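Local atomic coordinates of calmodulin, putative (Entamoeba histolytica, PDB entry 4OCI), a protein that binds calcium through an EF-hand loop and takes part in initiating phagocytosis of human erythrocytes by this amoeba. Residues 97-102 and 117-122. Numbering follows the deposited sequence.
Sequences IELRRI and DLFTFM
F119 reaches from helix 112-122 to helix 96-106 and touches it between L99 and R100. Its CB leaves the backbone toward the other helix, and CG lies anti to the carbonyl carbon (chi1 -79°), which sends the ring across the gap with its far end leading. CD2 lies obliquely near the R100 guanidinium. On one side CE1 lies 3.7 Å from L99 CD2, an apolar touch that comes in obliquely. On the other, CE2 approaches R100 CB at 4.1 Å. CZ, at the tip, sits between them, 3.8 Å from L99 CD2 and likewise 3.8 Å from R100 N, which lies at the ring edge near its plane. Only this one ring bridges the two segments, whose backbones stay well apart: the closest CA atoms, those of R100 and F119, are 9.1 Å from each other.

The rest of R100 runs past the ring. The chain is extended to CD and then bends at chi3 (-75°), which turns the guanidinium toward polar partners: NH2 forms a salt bridge with E126 OE1 and a hydrogen bond with T116 OG1, while NH1 bonds to Q112 O. Away from the ring, R101 grips E98 side-on, and both rest on L86 of helix 76-86; R101 NE and NH2 both donate to E98 OE1, with NH2 2.8 Å from OE1.

I124 and E126 also pack on F119, and F135 of helix 132-145 on L99. The F119 ring joins helices 96-106 and 112-122 within the EF-hand pair, where helix 76-86 packs on the former at E98, R101 and I102 and strands 93-95 and 129-131 pair antiparallel; the second subunit packs on helix 112-122 at D117, L118, T120 and F121.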
ATOM      1  N   ILE A  97     -29.964   2.462   7.685  1.00 21.71           N
ATOM      2  CA  ILE A  97     -29.731   3.858   7.971  1.00 23.15           C
ATOM      3  C   ILE A  97     -29.054   4.066   9.312  1.00 23.55           C
ATOM      4  O   ILE A  97     -28.289   5.051   9.483  1.00 24.35           O
ATOM      5  CB  ILE A  97     -31.025   4.710   7.869  1.00 22.41           C
ATOM      6  CG1 ILE A  97     -30.624   6.232   7.706  1.00 26.01           C
ATOM      7  CG2 ILE A  97     -32.026   4.436   9.102  1.00 24.58           C
ATOM      8  CD1 ILE A  97     -31.811   7.067   7.895  1.00 31.31           C
ATOM      9  N   GLU A  98     -29.263   3.130  10.235  1.00 21.91           N
ATOM     10  CA  GLU A  98     -28.600   3.234  11.541  1.00 23.60           C
ATOM     11  C   GLU A  98     -27.098   2.816  11.408  1.00 24.02           C
ATOM     12  O   GLU A  98     -26.199   3.370  12.063  1.00 24.88           O
ATOM     13  CB  GLU A  98     -29.280   2.394  12.597  1.00 22.23           C
ATOM     14  CG  GLU A  98     -30.696   2.937  12.992  1.00 30.85           C
ATOM     15  CD  GLU A  98     -30.585   4.274  13.816  1.00 43.33           C
ATOM     16  OE1 GLU A  98     -29.589   4.411  14.619  1.00 45.75           O
ATOM     17  OE2 GLU A  98     -31.466   5.180  13.669  1.00 47.03           O
ATOM     18  N   LEU A  99     -26.846   1.781  10.632  1.00 23.17           N
ATOM     19  CA  LEU A  99     -25.462   1.504  10.192  1.00 23.21           C
ATOM     20  C   LEU A  99     -24.785   2.730   9.560  1.00 21.87           C
ATOM     21  O   LEU A  99     -23.664   3.007   9.875  1.00 23.56           O
ATOM     22  CB  LEU A  99     -25.456   0.381   9.174  1.00 20.65           C
ATOM     23  CG  LEU A  99     -24.007  -0.056   8.840  1.00 24.87           C
ATOM     24  CD1 LEU A  99     -23.105  -0.351  10.093  1.00 26.07           C
ATOM     25  CD2 LEU A  99     -23.968  -1.193   7.849  1.00 23.33           C
ATOM     26  N   ARG A 100     -25.437   3.385   8.608  1.00 22.21           N
ATOM     27  CA  ARG A 100     -24.948   4.662   8.047  1.00 24.21           C
ATOM     28  C   ARG A 100     -24.619   5.636   9.129  1.00 24.72           C
ATOM     29  O   ARG A 100     -23.544   6.236   9.091  1.00 27.83           O
ATOM     30  CB  ARG A 100     -25.944   5.272   7.037  1.00 23.00           C
ATOM     31  CG  ARG A 100     -25.530   6.612   6.390  1.00 25.51           C
ATOM     32  CD  ARG A 100     -26.628   7.162   5.451  1.00 27.34           C
ATOM     33  NE  ARG A 100     -26.710   6.427   4.160  1.00 29.24           N
ATOM     34  CZ  ARG A 100     -25.899   6.620   3.124  1.00 30.32           C
ATOM     35  NH1 ARG A 100     -24.859   7.481   3.183  1.00 32.00           N
ATOM     36  NH2 ARG A 100     -26.084   5.912   2.013  1.00 34.19           N
ATOM     37  N   ARG A 101     -25.490   5.836  10.110  1.00 25.41           N
ATOM     38  CA  ARG A 101     -25.163   6.729  11.233  1.00 26.80           C
ATOM     39  C   ARG A 101     -23.855   6.337  11.939  1.00 27.20           C
ATOM     40  O   ARG A 101     -22.976   7.202  12.200  1.00 28.87           O
ATOM     41  CB  ARG A 101     -26.325   6.881  12.267  1.00 27.53           C
ATOM     42  CG  ARG A 101     -26.030   7.932  13.344  1.00 30.19           C
ATOM     43  CD  ARG A 101     -27.134   7.969  14.410  1.00 30.94           C
ATOM     44  NE  ARG A 101     -27.444   6.569  14.759  1.00 33.33           N
ATOM     45  CZ  ARG A 101     -26.735   5.783  15.605  1.00 35.77           C
ATOM     46  NH1 ARG A 101     -25.665   6.260  16.247  1.00 33.50           N
ATOM     47  NH2 ARG A 101     -27.083   4.490  15.805  1.00 34.31           N
ATOM     48  N   ILE A 102     -23.748   5.061  12.266  1.00 24.97           N
ATOM     49  CA  ILE A 102     -22.644   4.546  13.052  1.00 27.21           C
ATOM     50  C   ILE A 102     -21.342   4.762  12.320  1.00 26.25           C
ATOM     51  O   ILE A 102     -20.359   5.181  12.912  1.00 28.26           O
ATOM     52  CB  ILE A 102     -22.746   3.011  13.237  1.00 27.58           C
ATOM     53  CG1 ILE A 102     -24.028   2.567  13.947  1.00 30.91           C
ATOM     54  CG2 ILE A 102     -21.421   2.410  13.888  1.00 24.29           C
ATOM     55  CD1 ILE A 102     -24.162   3.043  15.231  1.00 37.15           C
ATOM     56  N   ASP A 117     -21.882   4.046  -1.833  1.00 34.10           N
ATOM     57  CA  ASP A 117     -21.199   3.190  -2.800  1.00 34.44           C
ATOM     58  C   ASP A 117     -20.882   1.852  -2.182  1.00 33.17           C
ATOM     59  O   ASP A 117     -21.013   0.844  -2.820  1.00 34.48           O
ATOM     60  CB  ASP A 117     -19.903   3.847  -3.265  1.00 36.36           C
ATOM     61  CG  ASP A 117     -20.145   5.088  -4.223  1.00 43.38           C
ATOM     62  OD1 ASP A 117     -21.331   5.356  -4.636  1.00 48.17           O
ATOM     63  OD2 ASP A 117     -19.130   5.802  -4.529  1.00 47.40           O
ATOM     64  N   LEU A 118     -20.489   1.850  -0.921  1.00 31.30           N
ATOM     65  CA  LEU A 118     -20.330   0.635  -0.187  1.00 31.13           C
ATOM     66  C   LEU A 118     -21.646  -0.174  -0.041  1.00 30.54           C
ATOM     67  O   LEU A 118     -21.647  -1.422  -0.176  1.00 29.99           O
ATOM     68  CB  LEU A 118     -19.795   1.001   1.184  1.00 30.70           C
ATOM     69  CG  LEU A 118     -19.471  -0.189   2.034  1.00 33.61           C
ATOM     70  CD1 LEU A 118     -18.052  -0.801   1.623  1.00 33.79           C
ATOM     71  CD2 LEU A 118     -19.500   0.292   3.451  1.00 33.29           C
ATOM     72  N   PHE A 119     -22.752   0.521   0.278  1.00 28.65           N
ATOM     73  CA  PHE A 119     -24.046  -0.170   0.441  1.00 28.48           C
ATOM     74  C   PHE A 119     -24.499  -0.739  -0.892  1.00 29.56           C
ATOM     75  O   PHE A 119     -24.970  -1.840  -0.928  1.00 29.66           O
ATOM     76  CB  PHE A 119     -25.137   0.785   0.991  1.00 27.33           C
ATOM     77  CG  PHE A 119     -25.057   1.029   2.507  1.00 23.76           C
ATOM     78  CD1 PHE A 119     -24.054   0.522   3.265  1.00 25.68           C
ATOM     79  CD2 PHE A 119     -26.054   1.779   3.147  1.00 27.47           C
ATOM     80  CE1 PHE A 119     -24.001   0.755   4.700  1.00 26.47           C
ATOM     81  CE2 PHE A 119     -26.020   2.022   4.539  1.00 29.29           C
ATOM     82  CZ  PHE A 119     -24.979   1.495   5.315  1.00 23.00           C
ATOM     83  N   THR A 120     -24.339   0.013  -1.974  1.00 32.39           N
ATOM     84  CA  THR A 120     -24.647  -0.485  -3.335  1.00 36.13           C
ATOM     85  C   THR A 120     -23.821  -1.701  -3.718  1.00 36.09           C
ATOM     86  O   THR A 120     -24.355  -2.655  -4.214  1.00 37.60           O
ATOM     87  CB  THR A 120     -24.380   0.624  -4.364  1.00 38.26           C
ATOM     88  OG1 THR A 120     -25.377   1.648  -4.165  1.00 42.63           O
ATOM     89  CG2 THR A 120     -24.482   0.097  -5.803  1.00 41.40           C
ATOM     90  N   PHE A 121     -22.529  -1.667  -3.429  1.00 35.31           N
ATOM     91  CA  PHE A 121     -21.626  -2.767  -3.655  1.00 35.32           C
ATOM     92  C   PHE A 121     -22.093  -4.069  -2.916  1.00 35.71           C
ATOM     93  O   PHE A 121     -22.102  -5.199  -3.490  1.00 35.10           O
ATOM     94  CB  PHE A 121     -20.228  -2.257  -3.229  1.00 36.57           C
ATOM     95  CG  PHE A 121     -19.169  -3.285  -3.193  1.00 36.49           C
ATOM     96  CD1 PHE A 121     -18.754  -3.910  -4.350  1.00 40.23           C
ATOM     97  CD2 PHE A 121     -18.545  -3.607  -2.000  1.00 38.25           C
ATOM     98  CE1 PHE A 121     -17.716  -4.857  -4.317  1.00 40.47           C
ATOM     99  CE2 PHE A 121     -17.550  -4.578  -1.948  1.00 39.44           C
ATOM    100  CZ  PHE A 121     -17.116  -5.185  -3.132  1.00 39.13           C
HETATM  101  N   MSE A 122     -22.553  -3.920  -1.675  1.00 33.21           N
HETATM  102  CA  MSE A 122     -22.948  -5.067  -0.894  1.00 32.95           C
HETATM  103  C   MSE A 122     -24.393  -5.450  -1.059  1.00 32.20           C
HETATM  104  O   MSE A 122     -24.815  -6.470  -0.538  1.00 32.88           O
HETATM  105  CB  MSE A 122     -22.654  -4.819   0.581  1.00 31.56           C
HETATM  106  CG  MSE A 122     -21.177  -4.972   0.850  1.00 38.20           C
HETATM  107 SE   MSE A 122     -20.877  -4.586   2.728  1.00 44.47          SE
HETATM  108  CE  MSE A 122     -18.890  -4.569   2.732  1.00 41.71           C
TER